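Local coordinates for extracellular solute-binding protein (Bordetella parapertussis, PDB 3PU5), which probably binds a small solute, perhaps a polyamine, outside the cytoplasmic membrane and delivers it to a transporter, as related periplasmic binding proteins do, at residues D5-V10 with K36-P41; R22-E27 with Q268-E273; A46-I51 with A63-N68; M244-G249 with A257-A262. All blocks are in the same frame, centred on the assembly; numbering follows the deposited sequence.

Overall arrangement
The four contacts illustrate how one lobe of a solute-binding protein is assembled from both early and late parts of its chain. Contact 1 pairs strands 7-12 and 36-41, and helix 15-33 between them supplies one side of contact 2. Contact 3 follows contact 1 in series, and contacts 3 and 4 both lie within the loop closed by contact 2. The centres of contacts 1 and 4 are about 11 Å apart, and Phe258 of contact 4 packs on Ile8 and Val10; the centres of contacts 2 and 3 are about 21 Å apart, and these two do not touch. Contacts 3 and 4 share a sheet through neighbouring strands 62-65 and 238-246. Late helices 252-262 and 265-275 thus return to cover the first strands and helix.

Contact 1: residues D5-V10 with K36-P41; sequences DDHIYV and KVTLVP
The imidazole of His7 lies alongside Lys36, whose CG sits over one ring face, 3.6 Å from the centroid of the His7 ring, in a CH-pi contact. Tyr9 covers the opposite face with CZ, offset toward the rim, so the imidazole is sandwiched between an aliphatic chain and a phenol ring. His7 CG is anti to the backbone N (chi1 -173°), and from this ring ND1 makes a weak hydrogen bond to Lys36 O at 3.4 Å. The same oxygen is gripped more firmly by the main chain, Ile8 N to Lys36 O being 2.8 Å. On the same side of the sheet as His7, Tyr9 CD2 packs 3.5 Å from Thr38 CB. The side chains on the opposite side of the sheet are apolar: Ile8 CG1 meets Val37 CG2, Val10 CG2 lies 3.8 Å from Val37 CG1, and Leu39 CD2 approaches Val10 CB. Further backbone bonds, including Thr38 N to Ile8 O and Val10 N to Thr38 O, fix the parallel register. The pair forms the two strands of a beta-alpha-beta unit. Its connecting helix 15-33 packs on Val37 and Leu39, helix 252-262 brings Phe258 against Ile8 and Val10, and the backbone of Tyr9 bonds to Asp61 and Val62, at the start of strand 62-65.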
loop_
_atom_site.group_PDB
_atom_site.type_symbol
_atom_site.label_atom_id
_atom_site.label_comp_id
_atom_site.label_asym_id
_atom_site.label_seq_id
_atom_site.Cartn_x
_atom_site.Cartn_y
_atom_site.Cartn_z
ATOM N N ASP A 5 31.941 12.632 -2.052
ATOM C CA ASP A 5 30.832 12.488 -2.961
ATOM C C ASP A 5 29.995 11.227 -2.778
ATOM O O ASP A 5 28.907 11.183 -3.292
ATOM C CB ASP A 5 31.249 12.679 -4.401
ATOM C CG ASP A 5 31.868 14.036 -4.649
ATOM O OD1 ASP A 5 31.789 14.918 -3.766
ATOM O OD2 ASP A 5 32.482 14.216 -5.694
ATOM N N ASP A 6 30.500 10.245 -2.017
ATOM C CA ASP A 6 29.796 8.988 -1.775
ATOM C C ASP A 6 28.805 9.009 -0.601
ATOM O O ASP A 6 28.970 8.372 0.391
ATOM C CB ASP A 6 30.763 7.862 -1.616
ATOM C CG ASP A 6 31.656 7.711 -2.791
ATOM O OD1 ASP A 6 31.174 7.548 -3.909
ATOM O OD2 ASP A 6 32.864 7.785 -2.549
ATOM N N HIS A 7 27.756 9.761 -0.809
ATOM C CA HIS A 7 26.779 10.077 0.167
ATOM C C HIS A 7 25.497 10.353 -0.625
ATOM O O HIS A 7 25.492 11.233 -1.429
ATOM C CB HIS A 7 27.231 11.300 0.973
ATOM C CG HIS A 7 26.367 11.634 2.141
ATOM N ND1 HIS A 7 25.226 10.945 2.456
ATOM C CD2 HIS A 7 26.487 12.593 3.078
ATOM C CE1 HIS A 7 24.684 11.470 3.527
ATOM N NE2 HIS A 7 25.430 12.470 3.922
ATOM N N ILE A 8 24.437 9.599 -0.391
ATOM C CA ILE A 8 23.158 9.884 -1.049
ATOM C C ILE A 8 22.047 10.255 -0.063
ATOM O O ILE A 8 22.078 9.865 1.114
ATOM C CB ILE A 8 22.672 8.730 -1.994
ATOM C CG1 ILE A 8 22.433 7.422 -1.223
ATOM C CG2 ILE A 8 23.636 8.534 -3.154
ATOM C CD1 ILE A 8 21.763 6.318 -2.070
ATOM N N TYR A 9 21.078 11.024 -0.557
ATOM C CA TYR A 9 19.934 11.429 0.247
ATOM C C TYR A 9 18.659 10.768 -0.298
ATOM O O TYR A 9 18.368 10.828 -1.496
ATOM C CB TYR A 9 19.822 12.963 0.311
ATOM C CG TYR A 9 20.967 13.593 1.079
ATOM C CD1 TYR A 9 22.211 13.776 0.484
ATOM C CD2 TYR A 9 20.812 13.981 2.402
ATOM C CE1 TYR A 9 23.272 14.348 1.193
ATOM C CE2 TYR A 9 21.861 14.545 3.118
ATOM C CZ TYR A 9 23.086 14.726 2.510
ATOM O OH TYR A 9 24.120 15.285 3.219
ATOM N N VAL A 10 17.931 10.108 0.594
ATOM C CA VAL A 10 16.754 9.324 0.226
ATOM C C VAL A 10 15.589 9.760 1.098
ATOM O O VAL A 10 15.681 9.737 2.337
ATOM C CB VAL A 10 16.989 7.794 0.447
ATOM C CG1 VAL A 10 15.744 6.980 0.017
ATOM C CG2 VAL A 10 18.227 7.317 -0.317
ATOM N N LYS A 36 27.354 6.365 2.124
ATOM C CA LYS A 36 26.523 6.855 3.212
ATOM C C LYS A 36 25.103 7.163 2.729
ATOM O O LYS A 36 24.903 7.673 1.620
ATOM C CB LYS A 36 27.156 8.084 3.878
ATOM C CG LYS A 36 26.233 8.756 4.877
ATOM C CD LYS A 36 26.944 9.178 6.150
ATOM C CE LYS A 36 25.930 9.690 7.160
ATOM N NZ LYS A 36 26.421 9.555 8.553
ATOM N N VAL A 37 24.118 6.838 3.554
ATOM C CA VAL A 37 22.732 7.145 3.219
ATOM C C VAL A 37 22.101 7.991 4.317
ATOM O O VAL A 37 22.110 7.608 5.493
ATOM C CB VAL A 37 21.870 5.878 3.017
ATOM C CG1 VAL A 37 20.431 6.279 2.636
ATOM C CG2 VAL A 37 22.478 4.980 1.951
ATOM N N THR A 38 21.559 9.141 3.930
ATOM C CA THR A 38 20.765 9.949 4.848
ATOM C C THR A 38 19.295 9.843 4.474
ATOM O O THR A 38 18.912 10.141 3.346
ATOM C CB THR A 38 21.181 11.443 4.809
ATOM O OG1 THR A 38 22.507 11.586 5.334
ATOM C CG2 THR A 38 20.217 12.302 5.636
ATOM N N LEU A 39 18.472 9.407 5.421
ATOM C CA LEU A 39 17.030 9.373 5.218
ATOM C C LEU A 39 16.447 10.707 5.670
ATOM O O LEU A 39 16.653 11.119 6.814
ATOM C CB LEU A 39 16.409 8.237 6.026
ATOM C CG LEU A 39 16.863 6.826 5.637
ATOM C CD1 LEU A 39 16.348 5.801 6.637
ATOM C CD2 LEU A 39 16.398 6.484 4.227
ATOM N N VAL A 40 15.728 11.373 4.771
ATOM C CA VAL A 40 15.154 12.685 5.052
ATOM C C VAL A 40 13.655 12.592 5.348
ATOM O O VAL A 40 12.854 12.394 4.433
ATOM C CB VAL A 40 15.367 13.625 3.854
ATOM C CG1 VAL A 40 14.937 15.034 4.210
ATOM C CG2 VAL A 40 16.833 13.602 3.403
ATOM N N PRO A 41 13.268 12.734 6.630
ATOM C CA PRO A 41 11.846 12.659 6.997
ATOM C C PRO A 41 11.002 13.787 6.392
ATOM O O PRO A 41 11.482 14.908 6.246
ATOM C CB PRO A 41 11.857 12.788 8.528
ATOM C CG PRO A 41 13.266 12.527 8.946
ATOM C CD PRO A 41 14.134 12.955 7.801
#

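Contact 2: residues R22-E27 with Q268-E273; sequences RKHMAE and QKAFCE
Met25 and Phe271 supply the apolar part of this helix-helix contact. The selenium of Met25, a selenomethionine, stands over the Phe271 ring face, 4.6 Å from the centroid and only 18° off the ring normal, a Met-aromatic contact. Met25 CG is anti to the carbonyl carbon (chi1 -60°) and the chain is extended beyond it. Its terminal methyl lies against the root of the ring, with Met25 CE 3.6 Å from Phe271 CD2 and equally close to CB and CG of that residue. A second kind of contact sets an aromatic face against the backbone: the His24 imidazole lies over the carbonyl of Ala270, whose O is 3.7 Å above the ring plane at its centre, while CG of Lys23 covers the opposite face. His24 CB meanwhile comes within 3.7 Å of Phe271 N, and the methyl of Ala270 touches His24 ND1. No hydrogen bond crosses between the helices. The polar end of Gln268, brushed by Met25 CE, is instead satisfied by Val280 N at OE1 and by the carbonyls of Tyr108 and Ala262 at NE2. The segment axes run nearly antiparallel, at 156°. This joining of an early helix to a far later one is consistent with the type 2 periplasmic binding protein fold, in which the chain returns to complete its first lobe.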
loop_
_atom_site.group_PDB
_atom_site.type_symbol
_atom_site.label_atom_id
_atom_site.label_comp_id
_atom_site.label_asym_id
_atom_site.label_seq_id
_atom_site.Cartn_x
_atom_site.Cartn_y
_atom_site.Cartn_z
ATOM N N ARG A 22 15.844 2.542 7.603
ATOM C CA ARG A 22 17.221 2.776 8.035
ATOM C C ARG A 22 17.886 1.460 8.428
ATOM O O ARG A 22 18.977 1.136 7.970
ATOM C CB ARG A 22 17.272 3.754 9.216
ATOM C CG ARG A 22 18.706 4.089 9.656
ATOM C CD ARG A 22 18.759 5.008 10.876
ATOM N NE ARG A 22 18.270 6.355 10.576
ATOM C CZ ARG A 22 17.231 6.924 11.183
ATOM N NH1 ARG A 22 16.573 6.267 12.133
ATOM N NH2 ARG A 22 16.855 8.154 10.850
ATOM N N LYS A 23 17.207 0.704 9.278
ATOM C CA LYS A 23 17.742 -0.548 9.804
ATOM C C LYS A 23 17.952 -1.625 8.732
ATOM O O LYS A 23 18.966 -2.345 8.730
ATOM C CB LYS A 23 16.797 -1.073 10.885
ATOM C CG LYS A 23 17.289 -2.301 11.633
ATOM C CD LYS A 23 16.274 -2.713 12.691
ATOM C CE LYS A 23 16.808 -3.804 13.606
ATOM N NZ LYS A 23 15.752 -4.274 14.559
ATOM N N HIS A 24 16.994 -1.742 7.819
ATOM C CA HIS A 24 16.981 -2.884 6.903
ATOM C C HIS A 24 17.382 -2.578 5.468
ATOM O O HIS A 24 17.638 -3.496 4.678
ATOM C CB HIS A 24 15.621 -3.581 6.960
ATOM C CG HIS A 24 15.284 -4.096 8.322
ATOM N ND1 HIS A 24 15.990 -5.117 8.922
ATOM C CD2 HIS A 24 14.348 -3.708 9.219
ATOM C CE1 HIS A 24 15.490 -5.347 10.122
ATOM N NE2 HIS A 24 14.493 -4.504 10.327
HETATM N N MSE A 25 17.445 -1.292 5.127
HETATM C CA MSE A 25 17.849 -0.901 3.783
HETATM C C MSE A 25 19.074 0.015 3.780
HETATM O O MSE A 25 20.085 -0.308 3.166
HETATM C CB MSE A 25 16.675 -0.249 3.049
HETATM C CG MSE A 25 15.463 -1.176 2.916
HETATM SE SE MSE A 25 13.967 -0.356 1.968
HETATM C CE MSE A 25 13.014 -2.006 1.492
ATOM N N ALA A 26 18.980 1.149 4.471
ATOM C CA ALA A 26 20.052 2.149 4.470
ATOM C C ALA A 26 21.341 1.644 5.123
ATOM O O ALA A 26 22.407 1.717 4.524
ATOM C CB ALA A 26 19.591 3.435 5.128
ATOM N N GLU A 27 21.240 1.115 6.342
ATOM C CA GLU A 27 22.431 0.656 7.066
ATOM C C GLU A 27 23.168 -0.511 6.383
ATOM O O GLU A 27 24.376 -0.432 6.170
ATOM C CB GLU A 27 22.112 0.354 8.534
ATOM C CG GLU A 27 21.950 1.611 9.397
ATOM C CD GLU A 27 21.334 1.328 10.768
ATOM O OE1 GLU A 27 21.137 0.144 11.107
ATOM O OE2 GLU A 27 21.046 2.290 11.515
ATOM N N GLN A 268 14.541 -6.748 0.850
ATOM C CA GLN A 268 13.095 -6.906 0.775
ATOM C C GLN A 268 12.606 -7.814 1.895
ATOM O O GLN A 268 11.631 -7.505 2.592
ATOM C CB GLN A 268 12.678 -7.457 -0.583
ATOM C CG GLN A 268 12.664 -6.405 -1.678
ATOM C CD GLN A 268 11.436 -5.518 -1.603
ATOM O OE1 GLN A 268 10.311 -6.011 -1.629
ATOM N NE2 GLN A 268 11.644 -4.205 -1.503
ATOM N N LYS A 269 13.287 -8.941 2.081
ATOM C CA LYS A 269 12.870 -9.857 3.127
ATOM C C LYS A 269 12.996 -9.206 4.499
ATOM O O LYS A 269 12.074 -9.269 5.315
ATOM C CB LYS A 269 13.682 -11.147 3.089
ATOM C CG LYS A 269 13.242 -12.178 4.117
ATOM C CD LYS A 269 14.174 -13.381 4.080
ATOM C CE LYS A 269 13.490 -14.637 4.588
ATOM N NZ LYS A 269 12.964 -14.486 5.953
ATOM N N ALA A 270 14.142 -8.589 4.758
ATOM C CA ALA A 270 14.412 -8.036 6.079
ATOM C C ALA A 270 13.427 -6.916 6.422
ATOM O O ALA A 270 12.857 -6.898 7.502
ATOM C CB ALA A 270 15.854 -7.535 6.164
ATOM N N PHE A 271 13.218 -5.996 5.488
ATOM C CA PHE A 271 12.299 -4.883 5.710
ATOM C C PHE A 271 10.848 -5.369 5.820
ATOM O O PHE A 271 10.143 -5.012 6.763
ATOM C CB PHE A 271 12.448 -3.823 4.604
ATOM C CG PHE A 271 11.488 -2.661 4.733
ATOM C CD1 PHE A 271 11.689 -1.676 5.695
ATOM C CD2 PHE A 271 10.382 -2.561 3.891
ATOM C CE1 PHE A 271 10.813 -0.603 5.810
ATOM C CE2 PHE A 271 9.502 -1.496 3.998
ATOM C CZ PHE A 271 9.718 -0.511 4.956
ATOM N N CYS A 272 10.404 -6.201 4.881
ATOM C CA CYS A 272 8.997 -6.595 4.868
ATOM C C CYS A 272 8.616 -7.493 6.046
ATOM O O CYS A 272 7.520 -7.376 6.587
ATOM C CB CYS A 272 8.619 -7.234 3.536
ATOM S SG CYS A 272 8.730 -6.069 2.165
ATOM N N GLU A 273 9.521 -8.377 6.458
ATOM C CA GLU A 273 9.264 -9.211 7.629
ATOM C C GLU A 273 9.124 -8.364 8.896
ATOM O O GLU A 273 8.294 -8.648 9.765
ATOM C CB GLU A 273 10.395 -10.221 7.810
ATOM C CG GLU A 273 10.442 -11.299 6.734
ATOM C CD GLU A 273 9.801 -12.602 7.166
ATOM O OE1 GLU A 273 9.257 -12.666 8.290
ATOM O OE2 GLU A 273 9.844 -13.569 6.377
#

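Contact 3: residues A46-I51 with A63-N68; sequences AHALKI and AAFGGN
Phe65 projects from strand 63-65 into the inward side of helix 46-51, and nearly all of the contact gathers round its ring. The tight part has three touches. Ile51 and Phe65 reach toward each other tip to tip, the methyl Ile51 CD1 lying in the ring plane at its edge, 3.9 Å from Phe65 CE2. One turn back on the helix, His47 CB comes 3.8 Å from Phe65 CD2, and beside it Ala48 CB lies 3.9 Å from Phe65 CZ; both approach the ring obliquely. Phe65 CB points toward the helix, and chi1 of 52° sets CG in the crowded position between backbone N and carbonyl carbon. Ile51 CD1 also reaches the strand itself, 4.0 Å from Ala63 CB. The loose side is quite different. Ala46, Leu49 and Lys50 form the exposed flank of the helix, with Lys50 NZ in a weak hydrogen bond to Tyr60 OH, and past Phe65 the chain leaves through Gly66, the N-cap of helix 67-75. That helix returns through Met70 to touch Ala63 and Phe65, and through Leu73 to touch Ile51. The small buried area, 179 Å², contains no hydrogen bond between the segments. Its chemistry is therefore hydrophobic, resting on close fit round one aromatic ring rather than on directed polar bonds.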
loop_
_atom_site.group_PDB
_atom_site.type_symbol
_atom_site.label_atom_id
_atom_site.label_comp_id
_atom_site.label_asym_id
_atom_site.label_seq_id
_atom_site.Cartn_x
_atom_site.Cartn_y
_atom_site.Cartn_z
ATOM N N ALA A 46 5.224 17.468 0.572
ATOM C CA ALA A 46 6.377 18.343 0.787
ATOM C C ALA A 46 7.603 17.844 0.023
ATOM O O ALA A 46 8.298 18.621 -0.634
ATOM C CB ALA A 46 6.692 18.468 2.272
ATOM N N HIS A 47 7.871 16.547 0.124
ATOM C CA HIS A 47 8.973 15.951 -0.626
ATOM C C HIS A 47 8.805 16.177 -2.130
ATOM O O HIS A 47 9.726 16.625 -2.799
ATOM C CB HIS A 47 9.080 14.454 -0.336
ATOM C CG HIS A 47 9.834 14.133 0.917
ATOM N ND1 HIS A 47 9.497 13.083 1.745
ATOM C CD2 HIS A 47 10.913 14.727 1.481
ATOM C CE1 HIS A 47 10.342 13.036 2.761
ATOM N NE2 HIS A 47 11.213 14.022 2.622
ATOM N N ALA A 48 7.621 15.865 -2.652
ATOM C CA ALA A 48 7.357 16.024 -4.080
ATOM C C ALA A 48 7.518 17.471 -4.522
ATOM O O ALA A 48 8.167 17.737 -5.527
ATOM C CB ALA A 48 5.981 15.518 -4.437
ATOM N N LEU A 49 6.936 18.411 -3.784
ATOM C CA LEU A 49 7.057 19.820 -4.180
ATOM C C LEU A 49 8.521 20.270 -4.160
ATOM O O LEU A 49 8.981 21.002 -5.047
ATOM C CB LEU A 49 6.197 20.739 -3.303
ATOM C CG LEU A 49 6.258 22.213 -3.741
ATOM C CD1 LEU A 49 5.782 22.370 -5.182
ATOM C CD2 LEU A 49 5.453 23.120 -2.816
ATOM N N LYS A 50 9.258 19.818 -3.154
ATOM C CA LYS A 50 10.664 20.184 -3.055
ATOM C C LYS A 50 11.437 19.688 -4.267
ATOM O O LYS A 50 12.249 20.416 -4.826
ATOM C CB LYS A 50 11.291 19.647 -1.776
ATOM C CG LYS A 50 12.730 20.091 -1.590
ATOM C CD LYS A 50 13.074 20.155 -0.114
ATOM C CE LYS A 50 14.520 20.559 0.117
ATOM N NZ LYS A 50 14.783 20.561 1.576
ATOM N N ILE A 51 11.168 18.451 -4.679
ATOM C CA ILE A 51 11.815 17.903 -5.865
ATOM C C ILE A 51 11.331 18.615 -7.121
ATOM O O ILE A 51 12.114 18.921 -8.012
ATOM C CB ILE A 51 11.565 16.396 -6.017
ATOM C CG1 ILE A 51 12.292 15.616 -4.914
ATOM C CG2 ILE A 51 12.029 15.935 -7.391
ATOM C CD1 ILE A 51 11.710 14.226 -4.675
ATOM N N ALA A 63 13.834 9.327 -4.675
ATOM C CA ALA A 63 12.492 9.722 -4.296
ATOM C C ALA A 63 11.780 8.489 -3.801
ATOM O O ALA A 63 11.621 7.524 -4.543
ATOM C CB ALA A 63 11.756 10.318 -5.481
ATOM N N ALA A 64 11.367 8.509 -2.540
ATOM C CA ALA A 64 10.697 7.358 -1.966
ATOM C C ALA A 64 9.534 7.832 -1.118
ATOM O O ALA A 64 9.726 8.271 0.023
ATOM C CB ALA A 64 11.686 6.538 -1.129
ATOM N N PHE A 65 8.333 7.777 -1.680
ATOM C CA PHE A 65 7.129 8.195 -0.970
ATOM C C PHE A 65 5.841 7.797 -1.702
ATOM O O PHE A 65 5.881 7.064 -2.684
ATOM C CB PHE A 65 7.142 9.703 -0.662
ATOM C CG PHE A 65 7.413 10.572 -1.856
ATOM C CD1 PHE A 65 6.408 10.854 -2.773
ATOM C CD2 PHE A 65 8.668 11.130 -2.051
ATOM C CE1 PHE A 65 6.662 11.665 -3.883
ATOM C CE2 PHE A 65 8.928 11.944 -3.154
ATOM C CZ PHE A 65 7.923 12.209 -4.071
ATOM N N GLY A 66 4.709 8.300 -1.214
ATOM C CA GLY A 66 3.395 7.906 -1.697
ATOM C C GLY A 66 3.121 8.067 -3.180
ATOM O O GLY A 66 3.670 8.949 -3.834
ATOM N N GLY A 67 2.227 7.223 -3.689
ATOM C CA GLY A 67 1.911 7.168 -5.103
ATOM C C GLY A 67 1.302 8.424 -5.702
ATOM O O GLY A 67 1.690 8.832 -6.801
ATOM N N ASN A 68 0.350 9.033 -4.999
ATOM C CA ASN A 68 -0.300 10.256 -5.490
ATOM C C ASN A 68 0.691 11.358 -5.844
ATOM O O ASN A 68 0.674 11.919 -6.947
ATOM C CB ASN A 68 -1.260 10.798 -4.441
ATOM C CG ASN A 68 -2.488 9.946 -4.289
ATOM O OD1 ASN A 68 -3.075 9.505 -5.283
ATOM N ND2 ASN A 68 -2.894 9.707 -3.040
#

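Contact 4: residues M244-G249 with A257-A262; sequences MAVVKG and AFMNYA
Met244, a selenomethionine, reaches from its strand into helix 257-262, which it meets with the far end of its side chain. CB points toward the helix, and CG, anti to the backbone N (chi1 -171°), passes by the carbonyl oxygen of Ala63 on the neighbouring strand. The selenium is the first atom to settle on the helix: Met244 SE lies 3.8 Å from Ala262 CB and 3.9 Å from Met259 CG, and it is about as near to Met259 CA. A bend at the last torsion (chi3 -74°) then carries the terminal methyl to Phe258, with Met244 CE 3.8 Å from Phe258 CE2 and the methyl of Ala262 close on CE as well. Met244 and Phe258 cross at about a right angle, and the selenium lies oblique to the ring, 64° off its normal and 5.1 Å from its centroid, a Met-aromatic contact.

Met259, likewise a selenomethionine, answers in the reverse direction. Its chain is extended beyond CG and runs back to the strand, where Met259 SE is 4.2 Å from Val246 CG2 and Met259 CE is 3.4 Å from the carbonyl oxygen of Met244. The two side chains thus interleave between strand and helix, whose axes approach to 9.0 Å. Beyond them, Phe258 meets Phe29 edge to face. Helix 252-262 follows strand 238-246 and packs back on it nearly antiparallel; it also packs across strand 7-12, covering a face of the lobe's beta structure, consistent with the periplasmic binding protein fold.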
loop_
_atom_site.group_PDB
_atom_site.type_symbol
_atom_site.label_atom_id
_atom_site.label_comp_id
_atom_site.label_asym_id
_atom_site.label_seq_id
_atom_site.Cartn_x
_atom_site.Cartn_y
_atom_site.Cartn_z
HETATM N N MSE A 244 9.488 3.933 -5.207
HETATM C CA MSE A 244 10.878 4.347 -5.216
HETATM C C MSE A 244 11.319 4.716 -6.632
HETATM O O MSE A 244 10.998 4.024 -7.592
HETATM C CB MSE A 244 11.784 3.245 -4.670
HETATM C CG MSE A 244 13.222 3.710 -4.454
HETATM SE SE MSE A 244 14.319 2.366 -3.495
HETATM C CE MSE A 244 13.600 2.579 -1.683
ATOM N N ALA A 245 12.078 5.798 -6.745
ATOM C CA ALA A 245 12.550 6.285 -8.031
ATOM C C ALA A 245 13.861 7.056 -7.891
ATOM O O ALA A 245 14.151 7.641 -6.839
ATOM C CB ALA A 245 11.482 7.174 -8.695
ATOM N N VAL A 246 14.630 7.066 -8.978
ATOM C CA VAL A 246 15.855 7.846 -9.070
ATOM C C VAL A 246 15.554 9.269 -9.551
ATOM O O VAL A 246 14.939 9.456 -10.600
ATOM C CB VAL A 246 16.844 7.196 -10.056
ATOM C CG1 VAL A 246 18.105 8.052 -10.188
ATOM C CG2 VAL A 246 17.198 5.782 -9.601
ATOM N N VAL A 247 16.005 10.264 -8.788
ATOM C CA VAL A 247 15.805 11.678 -9.124
ATOM C C VAL A 247 16.752 12.171 -10.223
ATOM O O VAL A 247 17.977 12.119 -10.065
ATOM C CB VAL A 247 15.997 12.562 -7.872
ATOM C CG1 VAL A 247 15.982 14.043 -8.245
ATOM C CG2 VAL A 247 14.932 12.225 -6.814
ATOM N N LYS A 248 16.187 12.636 -11.336
ATOM C CA LYS A 248 16.993 13.140 -12.452
ATOM C C LYS A 248 17.975 14.200 -11.982
ATOM O O LYS A 248 17.582 15.149 -11.315
ATOM C CB LYS A 248 16.102 13.769 -13.528
ATOM C CG LYS A 248 15.599 12.838 -14.607
ATOM C CD LYS A 248 14.968 13.656 -15.738
ATOM C CE LYS A 248 14.016 12.814 -16.579
ATOM N NZ LYS A 248 13.339 13.639 -17.631
ATOM N N GLY A 249 19.248 14.043 -12.336
ATOM C CA GLY A 249 20.253 15.051 -12.033
ATOM C C GLY A 249 20.922 14.891 -10.680
ATOM O O GLY A 249 21.806 15.666 -10.330
ATOM N N ALA A 257 22.125 2.166 -7.521
ATOM C CA ALA A 257 22.747 1.136 -6.705
ATOM C C ALA A 257 21.960 0.923 -5.420
ATOM O O ALA A 257 21.712 -0.219 -5.017
ATOM C CB ALA A 257 24.191 1.497 -6.402
ATOM N N PHE A 258 21.552 2.012 -4.778
ATOM C CA PHE A 258 20.698 1.873 -3.603
ATOM C C PHE A 258 19.364 1.203 -3.962
ATOM O O PHE A 258 18.900 0.287 -3.266
ATOM C CB PHE A 258 20.435 3.224 -2.916
ATOM C CG PHE A 258 19.479 3.117 -1.767
ATOM C CD1 PHE A 258 19.903 2.634 -0.538
ATOM C CD2 PHE A 258 18.136 3.438 -1.928
ATOM C CE1 PHE A 258 19.003 2.492 0.524
ATOM C CE2 PHE A 258 17.235 3.310 -0.869
ATOM C CZ PHE A 258 17.668 2.835 0.355
HETATM N N MSE A 259 18.737 1.663 -5.039
HETATM C CA MSE A 259 17.452 1.094 -5.433
HETATM C C MSE A 259 17.605 -0.399 -5.716
HETATM O O MSE A 259 16.765 -1.208 -5.333
HETATM C CB MSE A 259 16.908 1.812 -6.662
HETATM C CG MSE A 259 15.520 1.368 -7.084
HETATM SE SE MSE A 259 14.823 2.546 -8.503
HETATM C CE MSE A 259 13.089 1.673 -8.773
ATOM N N ASN A 260 18.693 -0.765 -6.382
ATOM C CA ASN A 260 18.940 -2.166 -6.669
ATOM C C ASN A 260 19.019 -2.989 -5.392
ATOM O O ASN A 260 18.502 -4.100 -5.332
ATOM C CB ASN A 260 20.234 -2.335 -7.449
ATOM C CG ASN A 260 20.459 -3.764 -7.874
ATOM O OD1 ASN A 260 19.605 -4.365 -8.530
ATOM N ND2 ASN A 260 21.600 -4.325 -7.491
ATOM N N TYR A 261 19.677 -2.443 -4.374
ATOM C CA TYR A 261 19.766 -3.140 -3.098
ATOM C C TYR A 261 18.398 -3.208 -2.411
ATOM O O TYR A 261 17.995 -4.262 -1.928
ATOM C CB TYR A 261 20.824 -2.523 -2.166
ATOM C CG TYR A 261 20.936 -3.300 -0.874
ATOM C CD1 TYR A 261 20.331 -2.842 0.282
ATOM C CD2 TYR A 261 21.582 -4.533 -0.836
ATOM C CE1 TYR A 261 20.395 -3.569 1.458
ATOM C CE2 TYR A 261 21.653 -5.267 0.331
ATOM C CZ TYR A 261 21.056 -4.779 1.474
ATOM O OH TYR A 261 21.105 -5.496 2.640
ATOM N N ALA A 262 17.678 -2.089 -2.402
ATOM C CA ALA A 262 16.411 -1.993 -1.671
ATOM C C ALA A 262 15.368 -2.948 -2.225
ATOM O O ALA A 262 14.502 -3.438 -1.500
ATOM C CB ALA A 262 15.877 -0.544 -1.697
#